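Local coordinates for protein UDP-N-acetylglucosamine 3-dehydrogenase (Acidithiobacillus ferrooxidans, PDB 7BVJ) that catalyses the NAD(+)-dependent oxidation of the glucosamine 3-position of UDP-N-acetylglucosamine to a ketone, a step in lipid A biosynthesis, at residues R16-A19 and Q20-A24; I104-A107 and Q108-L112; E274-L277 and N278-A282; A292-R295 and V296-A300. All coordinates share one frame; numbering follows the deposited sequence.

Interaction 1: residues R16-A19 and Q20-A24; sequences RFHA and QKYAA
Gln20 points its amide nitrogen at one face of the Arg16 guanidinium, NE2 standing 3.1 Å above the plane and over its centre. The two planes are 70° apart, and because Gln20 NE2 and Arg16 NH2 are both donors their approach is packing rather than a bond. Both groups share Glu45, whose carboxylate forms a salt bridge with Arg16 NE and accepts a hydrogen bond from Gln20 NE2, which probably holds them together. Arg16 reaches this position with CG anti to the backbone N (chi1 169°) and an extended chain. With an alanine here, Glu45 is likely to lose its cationic mate and the Gln20 amide the flat surface beneath NE2. Gln20 OE1 sits at the edge of the Phe17 ring, 3.7 Å from Phe17 CD2, the ring and amide planes almost perpendicular. On the buried side, Tyr22 CE2 lies at the edge of the His18 imidazole, and Ser65 OG bonds both His18 ND1 and Tyr22 OH. Helix 13-25 begins within the glycine-rich NAD-binding segment of the Rossmann fold; His18, Ala19 and Tyr22 pack on strand 5-9, Ala19 and Tyr22 also meet strand 27-32, and Phe17, His18 and Tyr22 touch helix 268-282.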
# COMPACT_ATOMS: atom_id res chain seq x y z
N ARG A 16 15.31 -1.30 4.70
CA ARG A 16 16.18 -0.41 5.44
C ARG A 16 15.42 0.80 5.98
O ARG A 16 15.64 1.21 7.13
CB ARG A 16 17.34 0.03 4.54
CG ARG A 16 18.18 1.15 5.11
CD ARG A 16 19.51 1.30 4.36
NE ARG A 16 20.22 2.52 4.72
CZ ARG A 16 19.96 3.72 4.20
NH1 ARG A 16 18.99 3.86 3.30
NH2 ARG A 16 20.67 4.78 4.58
N PHE A 17 14.54 1.40 5.17
CA PHE A 17 13.73 2.52 5.65
C PHE A 17 12.82 2.10 6.80
O PHE A 17 12.67 2.84 7.78
CB PHE A 17 12.89 3.10 4.49
CG PHE A 17 13.71 3.74 3.41
CD1 PHE A 17 13.64 3.28 2.11
CD2 PHE A 17 14.57 4.78 3.69
CE1 PHE A 17 14.41 3.86 1.11
CE2 PHE A 17 15.34 5.37 2.70
CZ PHE A 17 15.27 4.90 1.41
N HIS A 18 12.20 0.92 6.68
CA HIS A 18 11.44 0.39 7.82
C HIS A 18 12.30 0.36 9.07
O HIS A 18 11.86 0.76 10.16
CB HIS A 18 10.94 -1.02 7.54
CG HIS A 18 9.68 -1.09 6.74
ND1 HIS A 18 8.51 -1.60 7.25
CD2 HIS A 18 9.43 -0.80 5.44
CE1 HIS A 18 7.59 -1.60 6.31
NE2 HIS A 18 8.12 -1.12 5.20
N ALA A 19 13.54 -0.13 8.93
CA ALA A 19 14.44 -0.27 10.07
C ALA A 19 14.79 1.09 10.67
O ALA A 19 14.84 1.24 11.91
CB ALA A 19 15.71 -1.02 9.66
N GLN A 20 15.03 2.10 9.82
CA GLN A 20 15.30 3.45 10.32
C GLN A 20 14.13 3.96 11.16
O GLN A 20 14.34 4.53 12.25
CB GLN A 20 15.58 4.42 9.16
CG GLN A 20 16.81 4.09 8.32
CD GLN A 20 17.05 5.07 7.18
OE1 GLN A 20 16.18 5.89 6.85
NE2 GLN A 20 18.23 5.00 6.58
N LYS A 21 12.90 3.76 10.68
CA LYS A 21 11.74 4.23 11.44
C LYS A 21 11.65 3.53 12.79
O LYS A 21 11.47 4.19 13.84
CB LYS A 21 10.44 4.00 10.64
CG LYS A 21 10.40 4.59 9.25
CD LYS A 21 11.24 5.86 9.15
CE LYS A 21 10.69 6.81 8.11
NZ LYS A 21 11.42 6.72 6.83
N TYR A 22 11.77 2.20 12.80
CA TYR A 22 11.66 1.48 14.06
C TYR A 22 12.73 1.94 15.04
O TYR A 22 12.46 2.06 16.24
CB TYR A 22 11.77 -0.02 13.84
CG TYR A 22 10.52 -0.72 13.33
CD1 TYR A 22 9.39 -0.86 14.13
CD2 TYR A 22 10.50 -1.28 12.06
CE1 TYR A 22 8.27 -1.53 13.67
CE2 TYR A 22 9.38 -1.94 11.59
CZ TYR A 22 8.27 -2.06 12.40
OH TYR A 22 7.15 -2.71 11.93
N ALA A 23 13.94 2.20 14.55
CA ALA A 23 15.00 2.67 15.43
C ALA A 23 14.67 4.03 16.03
O ALA A 23 15.04 4.32 17.17
CB ALA A 23 16.33 2.74 14.69
N ALA A 24 13.96 4.88 15.27
CA ALA A 24 13.60 6.18 15.81
C ALA A 24 12.46 6.12 16.82
O ALA A 24 12.41 6.95 17.74
CB ALA A 24 13.24 7.15 14.68

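Interaction 2: residues I104-A107 and Q108-L112; sequences IGMA and QERHL
Arg110 sets the root of its side chain against Met106 and then leads away, and its chain can be traced outward from the backbone. Arg110 CB lies 3.4 Å from Met106 O, the same carbonyl that accepts the Arg110 backbone N-H at 2.9 Å. Arg110 CG, placed beside the backbone N by chi1 of -66°, comes still closer to that oxygen, 3.2 Å from Met106 O, and it also lies 4.4 Å from Met106 CG. Bends at chi2 and chi3 then carry CD, NE and the guanidinium away from the first turn, and NH2 ends in a weak hydrogen bond to the backbone oxygen of Gln82. The methionine chain itself leads to Glu78 and Met81 of helix 73-82, so the aliphatic part of the arginine borders an interhelical contact.

Farther along, the backbone changes course. His111 takes a positive phi of 53°, and Leu112 N returns to Ala107 O at 3.0 Å in a nearly straight bond (N-H...O 173°), while His111 N bonds Gln108 O. The Leu112 CB lies 4.1 Å from Ala107 O, and the leucine and Ala107 side chains both reach Met81. This left-handed residue with bonds back into the last turn is a Schellman motif, which here terminates helix 97-110 and leads into strand 114-117 of the Rossmann beta-alpha-beta unit.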
# COMPACT_ATOMS: atom_id res chain seq x y z
N ILE A 104 -4.39 -14.83 7.83
CA ILE A 104 -5.46 -14.23 8.61
C ILE A 104 -5.93 -15.19 9.69
O ILE A 104 -6.07 -14.82 10.86
CB ILE A 104 -6.62 -13.79 7.69
CG1 ILE A 104 -6.22 -12.56 6.86
CG2 ILE A 104 -7.88 -13.50 8.49
CD1 ILE A 104 -6.98 -12.42 5.58
N GLY A 105 -6.14 -16.46 9.33
CA GLY A 105 -6.55 -17.44 10.32
C GLY A 105 -5.54 -17.62 11.44
O GLY A 105 -5.88 -17.60 12.62
N MET A 106 -4.27 -17.80 11.07
CA MET A 106 -3.23 -17.99 12.09
C MET A 106 -3.11 -16.77 12.99
O MET A 106 -2.87 -16.89 14.20
CB MET A 106 -1.90 -18.31 11.42
CG MET A 106 -0.81 -18.80 12.37
SD MET A 106 0.86 -18.69 11.66
CE MET A 106 0.48 -18.95 9.95
N ALA A 107 -3.31 -15.57 12.42
CA ALA A 107 -3.24 -14.34 13.20
C ALA A 107 -4.37 -14.29 14.21
O ALA A 107 -4.15 -13.98 15.39
CB ALA A 107 -3.30 -13.12 12.28
N GLN A 108 -5.58 -14.61 13.77
CA GLN A 108 -6.71 -14.62 14.69
C GLN A 108 -6.51 -15.65 15.80
O GLN A 108 -6.74 -15.35 16.98
CB GLN A 108 -8.00 -14.87 13.92
CG GLN A 108 -9.19 -14.10 14.44
CD GLN A 108 -10.48 -14.84 14.21
OE1 GLN A 108 -10.59 -15.61 13.25
NE2 GLN A 108 -11.45 -14.64 15.10
N GLU A 109 -6.06 -16.86 15.44
CA GLU A 109 -5.79 -17.87 16.47
C GLU A 109 -4.75 -17.39 17.47
O GLU A 109 -4.86 -17.67 18.66
CB GLU A 109 -5.34 -19.19 15.83
CG GLU A 109 -5.50 -20.42 16.77
CD GLU A 109 -4.23 -20.79 17.56
OE1 GLU A 109 -3.17 -21.03 16.93
OE2 GLU A 109 -4.30 -20.86 18.81
N ARG A 110 -3.75 -16.65 17.00
CA ARG A 110 -2.68 -16.21 17.89
C ARG A 110 -2.98 -14.89 18.58
O ARG A 110 -2.19 -14.46 19.43
CB ARG A 110 -1.36 -16.10 17.12
CG ARG A 110 -0.81 -17.41 16.59
CD ARG A 110 -0.64 -18.41 17.72
NE ARG A 110 0.36 -17.99 18.70
CZ ARG A 110 1.56 -18.54 18.82
NH1 ARG A 110 2.41 -18.12 19.75
NH2 ARG A 110 1.90 -19.53 17.99
N HIS A 111 -4.11 -14.25 18.26
CA HIS A 111 -4.44 -12.91 18.75
C HIS A 111 -3.29 -11.94 18.47
O HIS A 111 -2.82 -11.21 19.35
CB HIS A 111 -4.79 -12.95 20.24
CG HIS A 111 -5.97 -13.82 20.57
ND1 HIS A 111 -5.88 -14.91 21.41
CD2 HIS A 111 -7.26 -13.77 20.16
CE1 HIS A 111 -7.06 -15.49 21.51
NE2 HIS A 111 -7.92 -14.82 20.76
N LEU A 112 -2.84 -11.93 17.21
CA LEU A 112 -1.76 -11.08 16.74
C LEU A 112 -2.31 -9.99 15.84
O LEU A 112 -3.33 -10.17 15.16
CB LEU A 112 -0.71 -11.90 15.98
CG LEU A 112 0.07 -12.95 16.78
CD1 LEU A 112 1.06 -13.72 15.88
CD2 LEU A 112 0.76 -12.28 17.97

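Interaction 3: residues E274-L277 and N278-A282; sequences EDFL and NAIAA
Helix 268-282 carries this contact between successive turns, with a hydrated polar pair on one side and an apolar cluster on the other. On the polar side Glu274 and Asn278 cross with carboxylate and amide planes at right angles, and Asn278 ND2 gives a weak bond to Glu274 OE2 at 3.4 Å. Asn278 ND2 also rests 3.3 Å from Glu274 CG, so the amide lies against the aliphatic part of the glutamate as well. A water that donates both to Glu274 OE2 at 3.1 Å and to Asn278 OD1 joins the two ends a second time. A leucine in place of Asn278 would probably leave that water without its second acceptor and Glu274 OE2 without the weak N-H bond, freeing the carboxylate to turn.

On the buried side Ile280 CD1 stands over one face of the Phe276 ring, 4.0 Å from the ring centroid and 23° off its normal, a CH-pi contact. The phenylalanine has its CG anti to the backbone N at chi1 168°, and the methyl lies over the face of its ring, offset toward CE1 and CZ. Leu277 CD2 flanks the same Ile280 CD1 at 4.3 Å. Beyond the helix, Asp275 OD1 accepts the backbone N-H of Phe287. Phe276 and Ile280 pack on strands 63-66 and 86-90, and Phe276 and Leu277 meet Tyr22 of helix 13-25.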
# COMPACT_ATOMS: atom_id res chain seq x y z
N GLU A 274 4.12 3.72 13.21
CA GLU A 274 3.57 4.12 14.50
C GLU A 274 2.15 3.60 14.66
O GLU A 274 1.77 3.16 15.75
CB GLU A 274 3.58 5.64 14.68
CG GLU A 274 3.08 6.01 16.08
CD GLU A 274 3.03 7.50 16.35
OE1 GLU A 274 3.86 8.24 15.79
OE2 GLU A 274 2.16 7.93 17.13
N ASP A 275 1.36 3.61 13.58
CA ASP A 275 0.01 3.08 13.67
C ASP A 275 0.02 1.58 14.00
O ASP A 275 -0.73 1.12 14.87
CB ASP A 275 -0.73 3.37 12.37
CG ASP A 275 -2.16 2.92 12.40
OD1 ASP A 275 -2.37 1.70 12.23
OD2 ASP A 275 -3.07 3.76 12.60
N PHE A 276 0.87 0.81 13.31
CA PHE A 276 1.01 -0.63 13.59
C PHE A 276 1.35 -0.88 15.07
O PHE A 276 0.71 -1.71 15.75
CB PHE A 276 2.09 -1.19 12.62
CG PHE A 276 2.60 -2.59 12.93
CD1 PHE A 276 1.73 -3.67 13.08
CD2 PHE A 276 3.96 -2.83 13.00
CE1 PHE A 276 2.22 -4.96 13.33
CE2 PHE A 276 4.47 -4.11 13.27
CZ PHE A 276 3.59 -5.18 13.43
N LEU A 277 2.32 -0.13 15.60
CA LEU A 277 2.74 -0.37 16.98
C LEU A 277 1.67 0.10 17.99
O LEU A 277 1.47 -0.53 19.04
CB LEU A 277 4.08 0.32 17.23
CG LEU A 277 5.29 -0.16 16.41
CD1 LEU A 277 6.57 0.59 16.80
CD2 LEU A 277 5.47 -1.66 16.55
N ASN A 278 0.97 1.19 17.68
CA ASN A 278 -0.13 1.61 18.53
C ASN A 278 -1.24 0.58 18.52
O ASN A 278 -1.87 0.34 19.55
CB ASN A 278 -0.66 2.98 18.10
CG ASN A 278 0.31 4.08 18.39
OD1 ASN A 278 1.11 3.98 19.32
ND2 ASN A 278 0.26 5.14 17.60
N ALA A 279 -1.49 -0.05 17.37
CA ALA A 279 -2.53 -1.07 17.33
C ALA A 279 -2.18 -2.22 18.25
O ALA A 279 -3.05 -2.76 18.95
CB ALA A 279 -2.71 -1.56 15.90
N ILE A 280 -0.91 -2.63 18.25
CA ILE A 280 -0.50 -3.69 19.18
C ILE A 280 -0.73 -3.25 20.62
O ILE A 280 -1.34 -3.97 21.42
CB ILE A 280 0.96 -4.10 18.96
CG1 ILE A 280 1.14 -4.80 17.62
CG2 ILE A 280 1.43 -4.99 20.12
CD1 ILE A 280 2.57 -4.73 17.05
N ALA A 281 -0.26 -2.04 20.95
CA ALA A 281 -0.18 -1.59 22.34
C ALA A 281 -1.51 -1.14 22.93
O ALA A 281 -1.70 -1.21 24.15
CB ALA A 281 0.86 -0.47 22.46
N ALA A 282 -2.45 -0.66 22.12
CA ALA A 282 -3.75 -0.23 22.60
C ALA A 282 -4.89 -1.18 22.24
O ALA A 282 -6.01 -0.96 22.70
CB ALA A 282 -4.09 1.17 22.06
O HOH W 1 -0.18 6.38 15.46
O HOH W 2 2.47 6.54 19.88

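Interaction 4: residues A292-R295 and V296-A300; sequences AGRR and VLAAA
Val296 and Gly293 form the close-packed part of this buried helical turn. Val296 CG1 occupies the position between the backbone N and the carbonyl carbon (chi1 62°), and from there touches two carbonyl oxygens of the preceding turn, lying 3.4 Å from Gly293 O and 3.6 Å from Ala292 O. Gly293 O also receives Leu297 N at 2.9 Å, while Leu297 CB lies 3.3 Å from Gly293 O. Val296 N bonds Ala292 O in an almost straight line (173°).

The partly exposed flank is looser. There Arg294 NH1 comes to Ala298 CB at 3.6 Å, an oblique approach of a polar group to a methyl that makes no bond. A bend at chi2 (-110°) takes the arginine chain to Asp101 of helix 97-110, which holds NE in a salt bridge.

Helix 290-312 packs against two others. Val296 lies on Ile163 and Asp167, Leu297 on Met159 and Arg295 on Leu170, all of helix 157-173, whereas Arg294 lies along Thr97, Ala100 and Ile104 of helix 97-110, with Ala298 also on Thr97.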
# COMPACT_ATOMS: atom_id res chain seq x y z
N ALA A 292 -8.39 -6.46 4.80
CA ALA A 292 -8.33 -5.46 3.74
C ALA A 292 -7.25 -5.78 2.72
O ALA A 292 -7.44 -5.58 1.50
CB ALA A 292 -8.10 -4.09 4.36
N GLY A 293 -6.08 -6.24 3.19
CA GLY A 293 -5.02 -6.61 2.28
C GLY A 293 -5.48 -7.67 1.30
O GLY A 293 -5.25 -7.56 0.09
N ARG A 294 -6.17 -8.69 1.81
CA ARG A 294 -6.69 -9.77 0.96
C ARG A 294 -7.78 -9.26 0.02
O ARG A 294 -7.84 -9.69 -1.14
CB ARG A 294 -7.20 -10.91 1.84
CG ARG A 294 -7.68 -12.13 1.07
CD ARG A 294 -9.20 -12.31 1.14
NE ARG A 294 -9.60 -13.67 0.76
CZ ARG A 294 -10.19 -14.00 -0.38
NH1 ARG A 294 -10.46 -13.06 -1.29
NH2 ARG A 294 -10.51 -15.26 -0.63
N ARG A 295 -8.66 -8.37 0.50
CA ARG A 295 -9.67 -7.76 -0.37
C ARG A 295 -9.03 -7.14 -1.60
O ARG A 295 -9.40 -7.44 -2.75
CB ARG A 295 -10.46 -6.69 0.40
CG ARG A 295 -11.73 -7.18 1.10
CD ARG A 295 -12.80 -6.07 1.27
NE ARG A 295 -12.25 -4.74 1.00
CZ ARG A 295 -11.71 -3.95 1.92
NH1 ARG A 295 -11.67 -4.34 3.19
NH2 ARG A 295 -11.20 -2.76 1.57
N VAL A 296 -8.06 -6.25 -1.38
CA VAL A 296 -7.40 -5.58 -2.54
C VAL A 296 -6.60 -6.61 -3.35
O VAL A 296 -6.54 -6.43 -4.53
CB VAL A 296 -6.61 -4.30 -2.21
CG1 VAL A 296 -5.45 -4.50 -1.28
CG2 VAL A 296 -6.18 -3.59 -3.46
N LEU A 297 -6.00 -7.60 -2.69
CA LEU A 297 -5.24 -8.63 -3.41
C LEU A 297 -6.13 -9.40 -4.39
O LEU A 297 -5.72 -9.66 -5.52
CB LEU A 297 -4.58 -9.59 -2.42
CG LEU A 297 -3.87 -10.79 -3.07
CD1 LEU A 297 -2.58 -10.36 -3.76
CD2 LEU A 297 -3.59 -11.90 -2.07
N ALA A 298 -7.33 -9.79 -3.95
CA ALA A 298 -8.27 -10.48 -4.83
C ALA A 298 -8.70 -9.58 -5.99
O ALA A 298 -8.76 -10.04 -7.15
CB ALA A 298 -9.50 -10.93 -4.03
N ALA A 299 -8.98 -8.31 -5.72
CA ALA A 299 -9.28 -7.39 -6.82
C ALA A 299 -8.11 -7.28 -7.80
O ALA A 299 -8.30 -7.25 -9.03
CB ALA A 299 -9.64 -6.01 -6.26
N ALA A 300 -6.89 -7.17 -7.28
CA ALA A 300 -5.75 -6.97 -8.16
C ALA A 300 -5.53 -8.20 -9.01
O ALA A 300 -5.19 -8.09 -10.19
CB ALA A 300 -4.51 -6.63 -7.35

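The four contacts are single-helix turns that meet in two pairs. Interactions 1 and 3 touch where Tyr22 OH approaches Phe276 CE2 at 3.3 Å and Tyr22 CE1 lies 4.0 Å from Leu277 CD2, packing helix 268-282 against the first helix of the Rossmann fold. Interactions 2 and 4 meet through Ile104 CD1 and Arg294 CB, 4.0 Å apart. Between the pairs the nearest atoms of interactions 2 and 3 remain about 6 Å apart, and those of 1 and 4 about 14 Å. Interaction 1 is close to the cofactor: the Phe17 side chain is about 7 Å from bound NAD and packs on NAD-binding His13. The other three lie away from the cofactor site.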